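Local coordinates for chitinase (Thermococcus chitonophagus, PDB 5XSW), which probably hydrolyses chitin as an endochitinase, this chain being the C-terminal part of a longer protein and carrying a bound glycan, at residues Ile75-Thr80 and Thr473-Tyr478; Asn29-Asp34 and Tyr263-Phe268; Ile49-Gly54 and Thr71-Phe76. All coordinates share one frame; numbering follows the deposited sequence.

Interaction 1. Residues Ile75-Thr80 and Thr473-Tyr478; sequences IFHLNT and TGDDWY
His77 meets Asp475 with the edge of its imidazole: His77 NE2 donates to Asp475 OD1 over 2.6 Å, and the bond is close to straight, 166° at the hydrogen. The oxygen sits in the ring plane and is met almost head-on, in line with its C-O bond. Although the two side chains cross at about a right angle, imidazole and carboxylate come out nearly coplanar. Beside this pair, Ile75 serves two partners. With chi1 at -59°, its CG1 lies beside the backbone N and its CG2 anti to that nitrogen, which splits the branches: Ile75 CG2 rests 3.7 Å from Asp475 OD1, while the CG1-CD1 arm runs out to Tyr478. There Ile75 CG1 stands over one face of the tyrosine ring, 3.4 Å from Tyr478 CG and 3.8 Å from the ring centroid, a CH-pi contact displaced toward the rim. Ile75 CD1 lies 3.6 Å from Tyr478 CD2.

These side chains join strand 75-77 of the N-terminal beta domain to the first turn of the C-terminal helix 475-482. Gly474 is the N-cap of that helix, and its O takes the amide N of Tyr478 at 3.1 Å, so the two helix residues that touch the strand belong to one turn. A carboxylate at this end of a helix would probably be favoured by the helix dipole as well as by the histidine. Further out, the indole of Trp31 packs edge-to-face with the His77 ring, and the hydroxyl of Tyr478 bonds to Thr71 O. Thr80 OG1 donates to His77 O from above the carbonyl plane, tying back the chain where Asn79 and Thr80 form a G1 bulge opposite Asn21. Asp476 turns away from the strand and makes a salt bridge with Lys261 of the second subunit.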
loop_
_atom_site.group_PDB
_atom_site.type_symbol
_atom_site.label_atom_id
_atom_site.label_comp_id
_atom_site.label_asym_id
_atom_site.label_seq_id
_atom_site.Cartn_x
_atom_site.Cartn_y
_atom_site.Cartn_z
ATOM N N ILE A 75 3.516 -14.916 14.172
ATOM C CA ILE A 75 3.690 -13.475 14.404
ATOM C C ILE A 75 3.689 -13.172 15.876
ATOM O O ILE A 75 2.747 -13.534 16.569
ATOM C CB ILE A 75 2.516 -12.613 13.697
ATOM C CG1 ILE A 75 2.503 -12.856 12.177
ATOM C CG2 ILE A 75 2.644 -11.155 14.056
ATOM C CD1 ILE A 75 1.118 -12.607 11.517
ATOM N N PHE A 76 4.715 -12.493 16.357
ATOM C CA PHE A 76 4.885 -12.249 17.792
ATOM C C PHE A 76 4.952 -10.770 18.115
ATOM O O PHE A 76 6.029 -10.171 18.145
ATOM C CB PHE A 76 6.165 -12.902 18.322
ATOM C CG PHE A 76 6.062 -14.407 18.406
ATOM C CD1 PHE A 76 6.139 -15.175 17.258
ATOM C CD2 PHE A 76 5.829 -15.028 19.627
ATOM C CE1 PHE A 76 6.001 -16.581 17.302
ATOM C CE2 PHE A 76 5.720 -16.462 19.709
ATOM C CZ PHE A 76 5.801 -17.223 18.534
ATOM N N HIS A 77 3.787 -10.183 18.364
ATOM C CA HIS A 77 3.691 -8.809 18.817
ATOM C C HIS A 77 4.136 -8.716 20.268
ATOM O O HIS A 77 4.438 -9.718 20.900
ATOM C CB HIS A 77 2.234 -8.326 18.649
ATOM C CG HIS A 77 1.887 -8.002 17.229
ATOM N ND1 HIS A 77 2.378 -6.877 16.599
ATOM C CD2 HIS A 77 1.140 -8.658 16.308
ATOM C CE1 HIS A 77 1.960 -6.861 15.343
ATOM N NE2 HIS A 77 1.189 -7.917 15.146
ATOM N N LEU A 78 4.179 -7.506 20.787
ATOM C CA LEU A 78 4.565 -7.251 22.159
ATOM C C LEU A 78 3.827 -8.178 23.108
ATOM O O LEU A 78 2.637 -8.491 22.898
ATOM C CB LEU A 78 4.293 -5.798 22.526
ATOM C CG LEU A 78 5.032 -4.661 21.819
ATOM C CD1 LEU A 78 4.499 -3.294 22.336
ATOM C CD2 LEU A 78 6.545 -4.731 22.002
ATOM N N ASN A 79 4.566 -8.695 24.090
ATOM C CA ASN A 79 3.979 -9.535 25.136
ATOM C C ASN A 79 3.226 -10.757 24.635
ATOM O O ASN A 79 2.114 -11.012 25.067
ATOM C CB ASN A 79 3.030 -8.680 25.994
ATOM C CG ASN A 79 2.783 -9.280 27.379
ATOM O OD1 ASN A 79 3.637 -9.974 27.924
ATOM N ND2 ASN A 79 1.614 -9.003 27.949
ATOM N N THR A 80 3.817 -11.514 23.718
ATOM C CA THR A 80 3.123 -12.651 23.113
ATOM C C THR A 80 3.977 -13.903 23.425
ATOM O O THR A 80 5.184 -13.847 23.266
ATOM C CB THR A 80 2.942 -12.470 21.572
ATOM O OG1 THR A 80 2.045 -11.373 21.313
ATOM C CG2 THR A 80 2.382 -13.724 20.919
ATOM N N THR A 473 8.880 -6.225 9.358
ATOM C CA THR A 473 8.168 -7.091 10.291
ATOM C C THR A 473 6.673 -6.744 10.349
ATOM O O THR A 473 6.236 -5.835 9.628
ATOM C CB THR A 473 8.827 -6.990 11.716
ATOM O OG1 THR A 473 8.289 -8.000 12.578
ATOM C CG2 THR A 473 8.629 -5.604 12.328
ATOM N N GLY A 474 5.902 -7.481 11.167
ATOM C CA GLY A 474 4.471 -7.233 11.349
ATOM C C GLY A 474 3.596 -8.143 10.512
ATOM O O GLY A 474 4.090 -8.943 9.707
ATOM N N ASP A 475 2.281 -7.993 10.649
ATOM C CA ASP A 475 1.358 -8.965 10.042
ATOM C C ASP A 475 1.386 -8.978 8.537
ATOM O O ASP A 475 1.404 -10.045 7.921
ATOM C CB ASP A 475 -0.105 -8.695 10.480
ATOM C CG ASP A 475 -0.354 -9.039 11.919
ATOM O OD1 ASP A 475 0.340 -8.540 12.804
ATOM O OD2 ASP A 475 -1.252 -9.833 12.183
ATOM N N ASP A 476 1.329 -7.788 7.921
ATOM C CA ASP A 476 1.333 -7.720 6.457
ATOM C C ASP A 476 2.645 -8.369 5.890
ATOM O O ASP A 476 2.603 -9.060 4.932
ATOM C CB ASP A 476 1.261 -6.255 5.959
ATOM C CG ASP A 476 -0.123 -5.570 6.287
ATOM O OD1 ASP A 476 -1.084 -6.330 6.366
ATOM O OD2 ASP A 476 -0.190 -4.327 6.481
ATOM N N TRP A 477 3.780 -8.022 6.461
ATOM C CA TRP A 477 5.062 -8.612 5.985
ATOM C C TRP A 477 5.011 -10.146 6.049
ATOM O O TRP A 477 5.375 -10.887 5.117
ATOM C CB TRP A 477 6.213 -8.086 6.835
ATOM C CG TRP A 477 7.546 -8.693 6.437
ATOM C CD1 TRP A 477 8.250 -9.711 7.096
ATOM C CD2 TRP A 477 8.287 -8.393 5.242
ATOM N NE1 TRP A 477 9.418 -9.998 6.367
ATOM C CE2 TRP A 477 9.451 -9.211 5.238
ATOM C CE3 TRP A 477 8.096 -7.490 4.182
ATOM C CZ2 TRP A 477 10.416 -9.115 4.221
ATOM C CZ3 TRP A 477 9.083 -7.397 3.170
ATOM C CH2 TRP A 477 10.222 -8.204 3.217
ATOM N N TYR A 478 4.499 -10.614 7.151
ATOM C CA TYR A 478 4.426 -12.052 7.386
ATOM C C TYR A 478 3.721 -12.786 6.284
ATOM O O TYR A 478 4.281 -13.722 5.697
ATOM C CB TYR A 478 3.725 -12.316 8.722
ATOM C CG TYR A 478 3.814 -13.805 9.151
ATOM C CD1 TYR A 478 5.016 -14.350 9.661
ATOM C CD2 TYR A 478 2.724 -14.630 9.031
ATOM C CE1 TYR A 478 5.094 -15.721 10.017
ATOM C CE2 TYR A 478 2.778 -16.007 9.422
ATOM C CZ TYR A 478 3.959 -16.527 9.909
ATOM O OH TYR A 478 3.984 -17.867 10.262
#

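Interaction 2. Residues Asn29-Asp34 and Tyr263-Phe268; sequences NGWCFD and YYPDIF
At the seam between the beta domain and the mostly helical domain, the loop leading into strand 32-41 meets the turn that follows helix 254-263, with Asn29 and Trp31 touching Asp266 and Pro265. The polar half of this buried contact is run by the Asp266 carboxylate. Asp266 OD1 accepts the backbone N of Asn29 at 2.8 Å with an almost linear N-H (173°), yet the nitrogen approaches from well above the carboxylate plane, 53° out of it. The same oxygen also bonds the hydroxyl of Tyr26. Asp266 OD2 accepts a hydrogen bond from a water at 2.7 Å, and that water in turn accepts Trp31 N at 2.8 Å, so one carboxylate ties down two backbone amides of the loop, one directly and one through solvent. Putting an alanine here takes both oxygens away, and Asn29 N and the Tyr26 hydroxyl would probably lose their shared acceptor while the bridging water was left hanging from Trp31 N.

The apolar half lies alongside. With chi1 at 177°, Trp31 sets its CG opposite the backbone nitrogen, and the six-membered ring lies against Pro265. The proline comes over one face of the indole near the rim, with Pro265 CG 3.6 Å and Pro265 CB 4.0 Å from Trp31 CE3. The turn itself is held by Tyr264 O, which receives the amides of both Ile267 and Phe268.

The side-chain amide of Asn29 has other partners: OD1 bonds Arg471 N and ND2 a glycerol, probably from the crystallisation liquor. On the helical side, Arg415 binds the carbonyls of Pro265 and Phe268, and the Tyr264 ring packs on Val298 and Thr301 of helix 288-311. On the other side, strand 32-41 pairs with strand 75-77.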
loop_
_atom_site.group_PDB
_atom_site.type_symbol
_atom_site.label_atom_id
_atom_site.label_comp_id
_atom_site.label_asym_id
_atom_site.label_seq_id
_atom_site.Cartn_x
_atom_site.Cartn_y
_atom_site.Cartn_z
ATOM N N ASN A 29 13.725 -2.812 16.939
ATOM C CA ASN A 29 13.824 -4.106 16.267
ATOM C C ASN A 29 13.075 -5.211 16.994
ATOM O O ASN A 29 13.119 -6.344 16.591
ATOM C CB ASN A 29 15.291 -4.526 16.101
ATOM C CG ASN A 29 15.555 -5.177 14.750
ATOM O OD1 ASN A 29 14.732 -5.083 13.843
ATOM N ND2 ASN A 29 16.732 -5.802 14.596
ATOM N N GLY A 30 12.361 -4.878 18.054
ATOM C CA GLY A 30 11.649 -5.907 18.792
ATOM C C GLY A 30 10.176 -5.618 18.989
ATOM O O GLY A 30 9.560 -6.112 19.947
ATOM N N TRP A 31 9.581 -4.839 18.081
ATOM C CA TRP A 31 8.171 -4.476 18.245
ATOM C C TRP A 31 7.312 -5.646 17.823
ATOM O O TRP A 31 6.216 -5.894 18.360
ATOM C CB TRP A 31 7.848 -3.211 17.429
ATOM C CG TRP A 31 6.400 -2.785 17.455
ATOM C CD1 TRP A 31 5.785 -1.995 18.405
ATOM C CD2 TRP A 31 5.381 -3.121 16.492
ATOM N NE1 TRP A 31 4.450 -1.845 18.089
ATOM C CE2 TRP A 31 4.182 -2.518 16.924
ATOM C CE3 TRP A 31 5.364 -3.895 15.325
ATOM C CZ2 TRP A 31 2.996 -2.642 16.221
ATOM C CZ3 TRP A 31 4.172 -4.032 14.634
ATOM C CH2 TRP A 31 2.999 -3.404 15.095
ATOM N N CYS A 32 7.813 -6.369 16.824
ATOM C CA CYS A 32 7.192 -7.583 16.340
ATOM C C CYS A 32 8.323 -8.493 15.819
ATOM O O CYS A 32 9.304 -8.016 15.189
ATOM C CB CYS A 32 6.185 -7.309 15.192
ATOM S SG CYS A 32 5.133 -8.646 14.837
ATOM N N PHE A 33 8.180 -9.783 16.087
ATOM C CA PHE A 33 9.041 -10.805 15.459
ATOM C C PHE A 33 8.212 -11.645 14.546
ATOM O O PHE A 33 7.189 -12.205 14.953
ATOM C CB PHE A 33 9.738 -11.705 16.545
ATOM C CG PHE A 33 10.604 -10.931 17.480
ATOM C CD1 PHE A 33 11.863 -10.492 17.084
ATOM C CD2 PHE A 33 10.168 -10.617 18.751
ATOM C CE1 PHE A 33 12.679 -9.763 17.959
ATOM C CE2 PHE A 33 10.963 -9.869 19.631
ATOM C CZ PHE A 33 12.210 -9.431 19.234
ATOM N N ASP A 34 8.640 -11.777 13.299
ATOM C CA ASP A 34 7.960 -12.646 12.365
ATOM C C ASP A 34 8.834 -13.899 12.173
ATOM O O ASP A 34 9.949 -13.783 11.672
ATOM C CB ASP A 34 7.751 -11.977 10.996
ATOM C CG ASP A 34 6.649 -10.909 11.016
ATOM O OD1 ASP A 34 6.070 -10.687 12.094
ATOM O OD2 ASP A 34 6.405 -10.323 9.934
ATOM N N TYR A 263 5.560 -2.272 7.114
ATOM C CA TYR A 263 6.701 -3.208 7.201
ATOM C C TYR A 263 7.772 -2.687 8.148
ATOM O O TYR A 263 8.573 -3.454 8.716
ATOM C CB TYR A 263 7.334 -3.436 5.826
ATOM C CG TYR A 263 6.503 -4.181 4.814
ATOM C CD1 TYR A 263 5.316 -4.804 5.160
ATOM C CD2 TYR A 263 6.920 -4.232 3.476
ATOM C CE1 TYR A 263 4.539 -5.479 4.198
ATOM C CE2 TYR A 263 6.193 -4.926 2.528
ATOM C CZ TYR A 263 5.008 -5.550 2.899
ATOM O OH TYR A 263 4.320 -6.209 1.922
ATOM N N TYR A 264 7.812 -1.375 8.311
ATOM C CA TYR A 264 8.907 -0.771 9.048
ATOM C C TYR A 264 8.436 0.116 10.185
ATOM O O TYR A 264 8.672 1.330 10.196
ATOM C CB TYR A 264 9.798 0.009 8.079
ATOM C CG TYR A 264 10.671 -0.891 7.209
ATOM C CD1 TYR A 264 11.740 -1.618 7.784
ATOM C CD2 TYR A 264 10.447 -1.015 5.845
ATOM C CE1 TYR A 264 12.579 -2.443 7.011
ATOM C CE2 TYR A 264 11.275 -1.894 5.040
ATOM C CZ TYR A 264 12.351 -2.574 5.664
ATOM O OH TYR A 264 13.183 -3.346 4.912
ATOM N N PRO A 265 7.828 -0.494 11.191
ATOM C CA PRO A 265 7.485 0.296 12.387
ATOM C C PRO A 265 8.711 0.910 13.058
ATOM O O PRO A 265 8.543 1.938 13.717
ATOM C CB PRO A 265 6.799 -0.738 13.318
ATOM C CG PRO A 265 7.252 -2.061 12.827
ATOM C CD PRO A 265 7.491 -1.925 11.327
ATOM N N ASP A 266 9.923 0.343 12.890
ATOM C CA ASP A 266 11.106 0.969 13.495
ATOM C C ASP A 266 11.536 2.210 12.761
ATOM O O ASP A 266 12.214 3.044 13.335
ATOM C CB ASP A 266 12.292 -0.010 13.543
ATOM C CG ASP A 266 11.982 -1.184 14.474
ATOM O OD1 ASP A 266 12.010 -0.952 15.707
ATOM O OD2 ASP A 266 11.651 -2.293 13.988
ATOM N N ILE A 267 11.195 2.322 11.479
ATOM C CA ILE A 267 11.622 3.515 10.716
ATOM C C ILE A 267 10.524 4.637 10.705
ATOM O O ILE A 267 10.835 5.808 10.864
ATOM C CB ILE A 267 11.979 3.135 9.248
ATOM C CG1 ILE A 267 13.187 2.174 9.243
ATOM C CG2 ILE A 267 12.358 4.396 8.419
ATOM C CD1 ILE A 267 13.484 1.566 7.832
ATOM N N PHE A 268 9.264 4.246 10.554
ATOM C CA PHE A 268 8.166 5.218 10.386
ATOM C C PHE A 268 7.294 5.315 11.614
ATOM O O PHE A 268 6.769 4.293 12.043
ATOM C CB PHE A 268 7.287 4.798 9.200
ATOM C CG PHE A 268 7.983 4.876 7.895
ATOM C CD1 PHE A 268 8.136 6.100 7.239
ATOM C CD2 PHE A 268 8.493 3.728 7.305
ATOM C CE1 PHE A 268 8.789 6.173 6.007
ATOM C CE2 PHE A 268 9.145 3.805 6.100
ATOM C CZ PHE A 268 9.289 5.020 5.438
HETATM O O HOH W 1 10.517 -4.284 15.447
#

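Interaction 3. Residues Ile49-Gly54 and Thr71-Phe76; sequences IKYADG and TWRGIF
Arg73 runs extended from CG to NE, its chi2 at 164°, a chain long enough to take the guanidinium beyond the Tyr51 ring to Asp53. The aspartate's CG sits between its backbone N and carbonyl carbon, where the carboxylate can meet it. Asp53 belongs to the type I beta turn Tyr51-Gly54 that ends strand 45-51. Arg73 lies in the loop just before strand 75-77, so the contact bridges the two antiparallel sheets of the N-terminal beta domain.

The salt bridge is end-on and two-pronged. Arg73 NH1 donates to Asp53 OD2 at 2.8 Å, on that oxygen's syn lone pair, and Arg73 NH2 reaches Asp53 OD1 at 2.9 Å, also from the syn side. Carboxylate and guanidinium are nearly coplanar, and having both nitrogens engaged should stop the guanidinium from turning. Arg73 CZ, CD and NH2 all lie over one face of the Tyr51 ring, with the guanidinium tilted 56° to it. CZ stands 4.6 Å from the ring centroid in a cation-pi contact, while CD makes a CH-pi contact. NH2, while bonded to OD1, lies close above the ring near its rim, 3.4 Å from Tyr51 CG. The Tyr51 side chain also touches Val82 and Ile84 of strand 80-89, and Pro57 and Leu70. At its far end, Tyr51 OH lies 2.5 Å from a water in the ring plane, and that water is 3.0 Å from Thr71 OG1.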
loop_
_atom_site.group_PDB
_atom_site.type_symbol
_atom_site.label_atom_id
_atom_site.label_comp_id
_atom_site.label_asym_id
_atom_site.label_seq_id
_atom_site.Cartn_x
_atom_site.Cartn_y
_atom_site.Cartn_z
ATOM N N ILE A 49 4.627 -32.990 17.943
ATOM C CA ILE A 49 4.926 -31.613 18.303
ATOM C C ILE A 49 3.579 -30.904 18.344
ATOM O O ILE A 49 2.873 -30.868 17.320
ATOM C CB ILE A 49 5.863 -30.943 17.269
ATOM C CG1 ILE A 49 7.174 -31.706 17.137
ATOM C CG2 ILE A 49 6.101 -29.474 17.613
ATOM C CD1 ILE A 49 8.183 -31.047 16.166
ATOM N N LYS A 50 3.207 -30.403 19.514
ATOM C CA LYS A 50 1.879 -29.806 19.718
ATOM C C LYS A 50 2.001 -28.532 20.493
ATOM O O LYS A 50 3.011 -28.321 21.178
ATOM C CB LYS A 50 0.953 -30.770 20.469
ATOM C CG LYS A 50 0.751 -32.097 19.728
ATOM C CD LYS A 50 -0.220 -33.001 20.495
ATOM C CE LYS A 50 -0.611 -34.223 19.677
ATOM N NZ LYS A 50 -1.659 -35.032 20.382
ATOM N N TYR A 51 0.997 -27.656 20.397
ATOM C CA TYR A 51 1.008 -26.463 21.244
ATOM C C TYR A 51 0.481 -26.825 22.597
ATOM O O TYR A 51 -0.430 -27.633 22.689
ATOM C CB TYR A 51 0.150 -25.315 20.688
ATOM C CG TYR A 51 0.633 -24.762 19.377
ATOM C CD1 TYR A 51 1.880 -24.122 19.285
ATOM C CD2 TYR A 51 -0.155 -24.840 18.249
ATOM C CE1 TYR A 51 2.332 -23.615 18.080
ATOM C CE2 TYR A 51 0.276 -24.327 17.034
ATOM C CZ TYR A 51 1.519 -23.706 16.965
ATOM O OH TYR A 51 1.951 -23.195 15.781
ATOM N N ALA A 52 1.025 -26.191 23.630
ATOM C CA ALA A 52 0.634 -26.498 24.985
ATOM C C ALA A 52 -0.828 -26.176 25.222
ATOM O O ALA A 52 -1.479 -26.846 26.025
ATOM C CB ALA A 52 1.497 -25.747 25.969
ATOM N N ASP A 53 -1.328 -25.136 24.545
ATOM C CA ASP A 53 -2.701 -24.686 24.735
ATOM C C ASP A 53 -3.632 -25.155 23.613
ATOM O O ASP A 53 -4.668 -24.548 23.368
ATOM C CB ASP A 53 -2.758 -23.137 24.903
ATOM C CG ASP A 53 -2.088 -22.343 23.739
ATOM O OD1 ASP A 53 -1.458 -22.947 22.822
ATOM O OD2 ASP A 53 -2.174 -21.079 23.775
ATOM N N GLY A 54 -3.283 -26.261 22.961
ATOM C CA GLY A 54 -4.142 -26.868 21.966
ATOM C C GLY A 54 -3.714 -26.594 20.542
ATOM O O GLY A 54 -3.107 -25.565 20.258
ATOM N N THR A 71 2.924 -21.591 11.044
ATOM C CA THR A 71 1.825 -21.203 10.133
ATOM C C THR A 71 1.112 -19.951 10.640
ATOM O O THR A 71 1.709 -18.882 10.659
ATOM C CB THR A 71 0.806 -22.398 9.878
ATOM O OG1 THR A 71 0.080 -22.723 11.065
ATOM C CG2 THR A 71 1.545 -23.613 9.386
ATOM N N TRP A 72 -0.118 -20.060 11.122
ATOM C CA TRP A 72 -0.871 -18.852 11.469
ATOM C C TRP A 72 -0.373 -18.275 12.747
ATOM O O TRP A 72 -0.695 -17.154 13.101
ATOM C CB TRP A 72 -2.370 -19.169 11.557
ATOM C CG TRP A 72 -2.732 -20.023 12.733
ATOM C CD1 TRP A 72 -2.793 -21.407 12.784
ATOM C CD2 TRP A 72 -3.088 -19.555 14.042
ATOM N NE1 TRP A 72 -3.163 -21.813 14.063
ATOM C CE2 TRP A 72 -3.343 -20.698 14.846
ATOM C CE3 TRP A 72 -3.182 -18.283 14.622
ATOM C CZ2 TRP A 72 -3.703 -20.594 16.189
ATOM C CZ3 TRP A 72 -3.540 -18.183 15.954
ATOM C CH2 TRP A 72 -3.800 -19.331 16.724
ATOM N N ARG A 73 0.474 -19.007 13.456
ATOM C CA ARG A 73 0.918 -18.481 14.758
ATOM C C ARG A 73 2.364 -17.914 14.774
ATOM O O ARG A 73 2.971 -17.714 15.852
ATOM C CB ARG A 73 0.761 -19.604 15.796
ATOM C CG ARG A 73 0.111 -19.174 17.024
ATOM C CD ARG A 73 -0.388 -20.367 17.867
ATOM N NE ARG A 73 -0.478 -19.895 19.241
ATOM C CZ ARG A 73 -0.789 -20.650 20.284
ATOM N NH1 ARG A 73 -0.837 -20.092 21.475
ATOM N NH2 ARG A 73 -1.041 -21.947 20.123
ATOM N N GLY A 74 2.897 -17.600 13.595
ATOM C CA GLY A 74 4.269 -17.149 13.493
ATOM C C GLY A 74 4.554 -15.688 13.805
ATOM O O GLY A 74 5.722 -15.252 13.708
ATOM N N ILE A 75 3.516 -14.916 14.172
ATOM C CA ILE A 75 3.690 -13.475 14.404
ATOM C C ILE A 75 3.689 -13.172 15.876
ATOM O O ILE A 75 2.747 -13.534 16.569
ATOM C CB ILE A 75 2.516 -12.613 13.697
ATOM C CG1 ILE A 75 2.503 -12.856 12.177
ATOM C CG2 ILE A 75 2.644 -11.155 14.056
ATOM C CD1 ILE A 75 1.118 -12.607 11.517
ATOM N N PHE A 76 4.715 -12.493 16.357
ATOM C CA PHE A 76 4.885 -12.249 17.792
ATOM C C PHE A 76 4.952 -10.770 18.115
ATOM O O PHE A 76 6.029 -10.171 18.145
ATOM C CB PHE A 76 6.165 -12.902 18.322
ATOM C CG PHE A 76 6.062 -14.407 18.406
ATOM C CD1 PHE A 76 6.139 -15.175 17.258
ATOM C CD2 PHE A 76 5.829 -15.028 19.627
ATOM C CE1 PHE A 76 6.001 -16.581 17.302
ATOM C CE2 PHE A 76 5.720 -16.462 19.709
ATOM C CZ PHE A 76 5.801 -17.223 18.534
HETATM O O HOH W 2 0.235 -23.557 13.982
#

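In the fold
Reading from the N terminus, residues 29-34 come first and open the loop that interaction 2 closes more than two hundred residues later, at 263-268. Interaction 3 is nested inside that loop: 49-54 closes a short excursion on 71-76, wholly within the beta domain. Its second segment runs directly into the start of interaction 1, with which it shares Ile75 and Phe76. Interaction 1 closes only near the C terminus, at 473-478, so it crosses interaction 2. Strands 32-41 and 75-77 are neighbours in one sheet, joined by Phe76 N to Phe33 O; from it, interactions 1 and 2 reach adjoining parts of the helical domain, helix 475-482 and the turn after helix 254-263.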